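Local coordinates for peptidoglycan-recognition protein-LC isoform LCa (Drosophila melanogaster, PDB 2F2L) that senses peptidoglycan of Gram-negative bacteria as a receptor of innate immunity and activates the imd/Relish pathway, here pairing with LCx around tracheal cytotoxin, at the interface of chains A and B. Numbering follows the deposited sequence. Chains: chain A, Peptidoglycan-recognition protein-LC isoform LCa; chain B, Peptidoglycan recognition protein-LC isoform LCx.

Contact 1: the interface of chains A and B. Residues chain A 6-7, 9; chain B 35, 50-51, 54.
Three torsions set up the meeting of A:Leu9 with B:Phe54: the leucine side chain leaves its backbone with chi1 at -143°, well away from a staggered value, while in B:Phe54 CG anti to the backbone N (chi1 -163°) carries the ring toward LCa, and chi2 of 70° turns a face to the leucine. The two side chains cross obliquely. Methyl CD2 of the leucine lies over that face, offset toward the rim, and approaches the ring atom CG of B:Phe54 to 3.5 Å, a CH-pi contact.

The other branch, CD1, serves a different set of neighbours. It sits 3.6 Å from CB of B:Ala35. It also touches CG1 of B:Val50 at 3.8 Å, with CG2 of B:Val51 close by. The forked tip illustrates a general principle, that the branches of one side chain can split their work between different partners, here an aromatic face and a small aliphatic group drawn from helix and loop. The methyl of B:Ala35 also reaches the backbone of A:Leu9, lying 3.4 Å from its carbonyl O.

B:Val50 and A:Leu9 run antiparallel, side by side. CG1 of B:Val50, anti to its backbone N, lies 3.4 Å from A:Gln6 O. The same methyl of B:Val50, CG1, is 3.7 Å from A:Gln7 O, so the two glutamines contribute backbone here. The patch relies on shape and apolar packing, with no polar pair in bonding range.

This is part of the heterodimer interface of the LCa and LCx ectodomains: A:Gln6 and A:Gln7 belong to LCa 3-10 helix 5-8, with A:Leu9 just beyond; B:Val50, B:Val51 and B:Phe54 line one flank of LCx helix 41-58, and B:Ala35 comes from the loop preceding that helix.

Contact 2: the interface of chains A and B. Residues chain A 41-42, 44-45; chain B 57-58.
B:Ser58 and A:Ala41 meet as side chain against backbone: the serine hydroxyl, at the C-terminal end of one helix, is directed at a main-chain carbonyl near the N-terminal start of another. This helix-to-helix meeting belongs to the heterodimer interface between the extracellular domain of LCa and that of LCx. OG of B:Ser58 donates a hydrogen bond to A:Ala41 O at 2.6 Å. Its approach is bent, with an angle of 126° at the acceptor between C=O and donor, and the hydroxyl stands 21° away from the carbonyl plane. With chi1 at -55°, OG lies beside the serine's own backbone N and anti to its carbonyl carbon, a placement that points it at A:Ala41, while the serine carbonyl faces other residues of the same LCa helix.

Alongside this bond the alanine presents its methyl to the neighbouring residue. CB of A:Ala41 meets CB of B:Asp57 at 3.8 Å and lies equally near B:Asp57 O, so the aspartate takes part through its methylene and its backbone O, and the carboxylate is directed away from the alanine. The side chain of A:Ala41 therefore packs on one residue while its backbone O binds the next, and together these link the alanine to the last two residues of LCx helix 41-58.

One helical turn on from A:Ala41, A:Leu45 brings its CB to 4.1 Å from CB of B:Ser58. Its CG is anti to the backbone N, and from there branch CD2 of A:Leu45 extends to the carbonyl O of B:Ser58 at 3.6 Å. A:Val44 is more marginal, with CG1 merely brushing the hydroxyl. The serine is thus set against neighbouring residues on one surface of LCa helix 40-57, and a short polar bond is combined with light aliphatic contact. The terminal methyl CD1 of A:Ile42 stands 3.8 Å from B:Ser58 O.

Contact 1: the interface of chains A and B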
# COMPACT_ATOMS: atom_id res chain seq x y z
N GLN A 6 -1.54 7.37 3.50
CA GLN A 6 -0.63 6.80 4.49
C GLN A 6 -1.30 5.67 5.29
O GLN A 6 -0.64 4.66 5.61
CB GLN A 6 -0.04 7.89 5.41
CG GLN A 6 -1.06 8.90 6.02
CD GLN A 6 -1.23 10.22 5.20
OE1 GLN A 6 -1.21 10.22 3.95
NE2 GLN A 6 -1.42 11.35 5.92
N GLN A 7 -2.59 5.82 5.59
CA GLN A 7 -3.30 4.81 6.36
C GLN A 7 -3.51 3.53 5.55
O GLN A 7 -3.68 2.48 6.15
CB GLN A 7 -4.66 5.30 6.85
CG GLN A 7 -4.64 6.53 7.74
CD GLN A 7 -6.06 7.06 8.02
OE1 GLN A 7 -6.48 8.09 7.47
NE2 GLN A 7 -6.81 6.33 8.85
N LEU A 9 -1.18 2.46 3.33
CA LEU A 9 0.16 2.01 2.97
C LEU A 9 0.49 2.33 1.51
O LEU A 9 1.28 1.66 0.88
CB LEU A 9 0.29 0.50 3.26
CG LEU A 9 1.57 -0.11 3.80
CD1 LEU A 9 2.16 0.73 4.93
CD2 LEU A 9 1.30 -1.53 4.27
N ALA B 35 5.87 1.48 0.80
CA ALA B 35 5.07 2.63 1.18
C ALA B 35 6.01 3.82 1.34
O ALA B 35 7.14 3.79 0.82
CB ALA B 35 4.25 2.33 2.44
N VAL B 50 1.39 1.38 10.97
CA VAL B 50 0.52 1.10 9.84
C VAL B 50 0.87 -0.26 9.23
O VAL B 50 -0.01 -1.04 8.93
CB VAL B 50 0.56 2.21 8.77
CG1 VAL B 50 -0.31 1.85 7.58
CG2 VAL B 50 0.06 3.53 9.36
N VAL B 51 2.17 -0.54 9.07
CA VAL B 51 2.61 -1.85 8.60
C VAL B 51 2.09 -2.97 9.51
O VAL B 51 1.60 -3.99 9.01
CB VAL B 51 4.16 -1.95 8.45
CG1 VAL B 51 4.61 -3.42 8.20
CG2 VAL B 51 4.66 -1.03 7.31
N PHE B 54 -1.60 -3.52 8.86
CA PHE B 54 -1.72 -4.22 7.58
C PHE B 54 -1.48 -5.73 7.71
O PHE B 54 -2.21 -6.56 7.16
CB PHE B 54 -0.73 -3.61 6.57
CG PHE B 54 -1.03 -3.94 5.15
CD1 PHE B 54 -2.15 -3.41 4.53
CD2 PHE B 54 -0.19 -4.76 4.43
CE1 PHE B 54 -2.43 -3.72 3.21
CE2 PHE B 54 -0.47 -5.07 3.12
CZ PHE B 54 -1.59 -4.56 2.51

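Contact 2: the interface of chains A and B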
# COMPACT_ATOMS: atom_id res chain seq x y z
N ALA A 41 -10.12 -2.61 7.63
CA ALA A 41 -8.94 -3.45 7.45
C ALA A 41 -8.92 -4.20 6.10
O ALA A 41 -7.87 -4.32 5.45
CB ALA A 41 -8.81 -4.45 8.61
N ILE A 42 -10.08 -4.69 5.68
CA ILE A 42 -10.16 -5.41 4.41
C ILE A 42 -10.18 -4.43 3.24
O ILE A 42 -9.59 -4.70 2.19
CB ILE A 42 -11.37 -6.35 4.36
CG1 ILE A 42 -11.30 -7.39 5.49
CG2 ILE A 42 -11.47 -7.02 2.98
CD1 ILE A 42 -9.99 -8.18 5.58
N VAL A 44 -8.66 -1.55 3.16
CA VAL A 44 -7.27 -1.17 3.03
C VAL A 44 -6.50 -2.21 2.19
O VAL A 44 -5.72 -1.83 1.33
CB VAL A 44 -6.60 -0.94 4.42
CG1 VAL A 44 -5.07 -1.06 4.35
CG2 VAL A 44 -7.00 0.44 4.98
N LEU A 45 -6.71 -3.49 2.47
CA LEU A 45 -6.13 -4.58 1.67
C LEU A 45 -6.52 -4.44 0.21
O LEU A 45 -5.67 -4.53 -0.70
CB LEU A 45 -6.59 -5.94 2.19
CG LEU A 45 -5.94 -7.18 1.56
CD1 LEU A 45 -4.43 -7.15 1.75
CD2 LEU A 45 -6.53 -8.44 2.15
N ASP B 57 -4.20 -7.02 10.86
CA ASP B 57 -5.63 -6.76 10.66
C ASP B 57 -6.06 -7.06 9.23
O ASP B 57 -7.04 -7.77 9.02
CB ASP B 57 -6.00 -5.31 11.04
CG ASP B 57 -5.55 -4.95 12.46
OD1 ASP B 57 -5.56 -5.85 13.33
OD2 ASP B 57 -5.22 -3.78 12.71
N SER B 58 -5.34 -6.54 8.24
CA SER B 58 -5.73 -6.73 6.85
C SER B 58 -5.39 -8.15 6.34
O SER B 58 -6.20 -8.77 5.67
CB SER B 58 -5.11 -5.65 5.96
OG SER B 58 -5.43 -4.34 6.42

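About 10 Å separates the centres of the C-alpha atoms of contact 1 and contact 2. LCx helix 41-58 serves both, with a stretch before its end in contact 1 and its last residues in contact 2, and with the preceding loop joining in at contact 1. LCa answers with separate pieces, the 3-10 helix 5-8 and the residue after it for contact 1, helix 40-57 for contact 2. Apolar packing and a polar tie distributed along one helix should help fix the relative orientation of the ectodomains. Since A:Leu9 also lines the tracheal cytotoxin pocket, contact 1 probably couples pairing to ligand recognition.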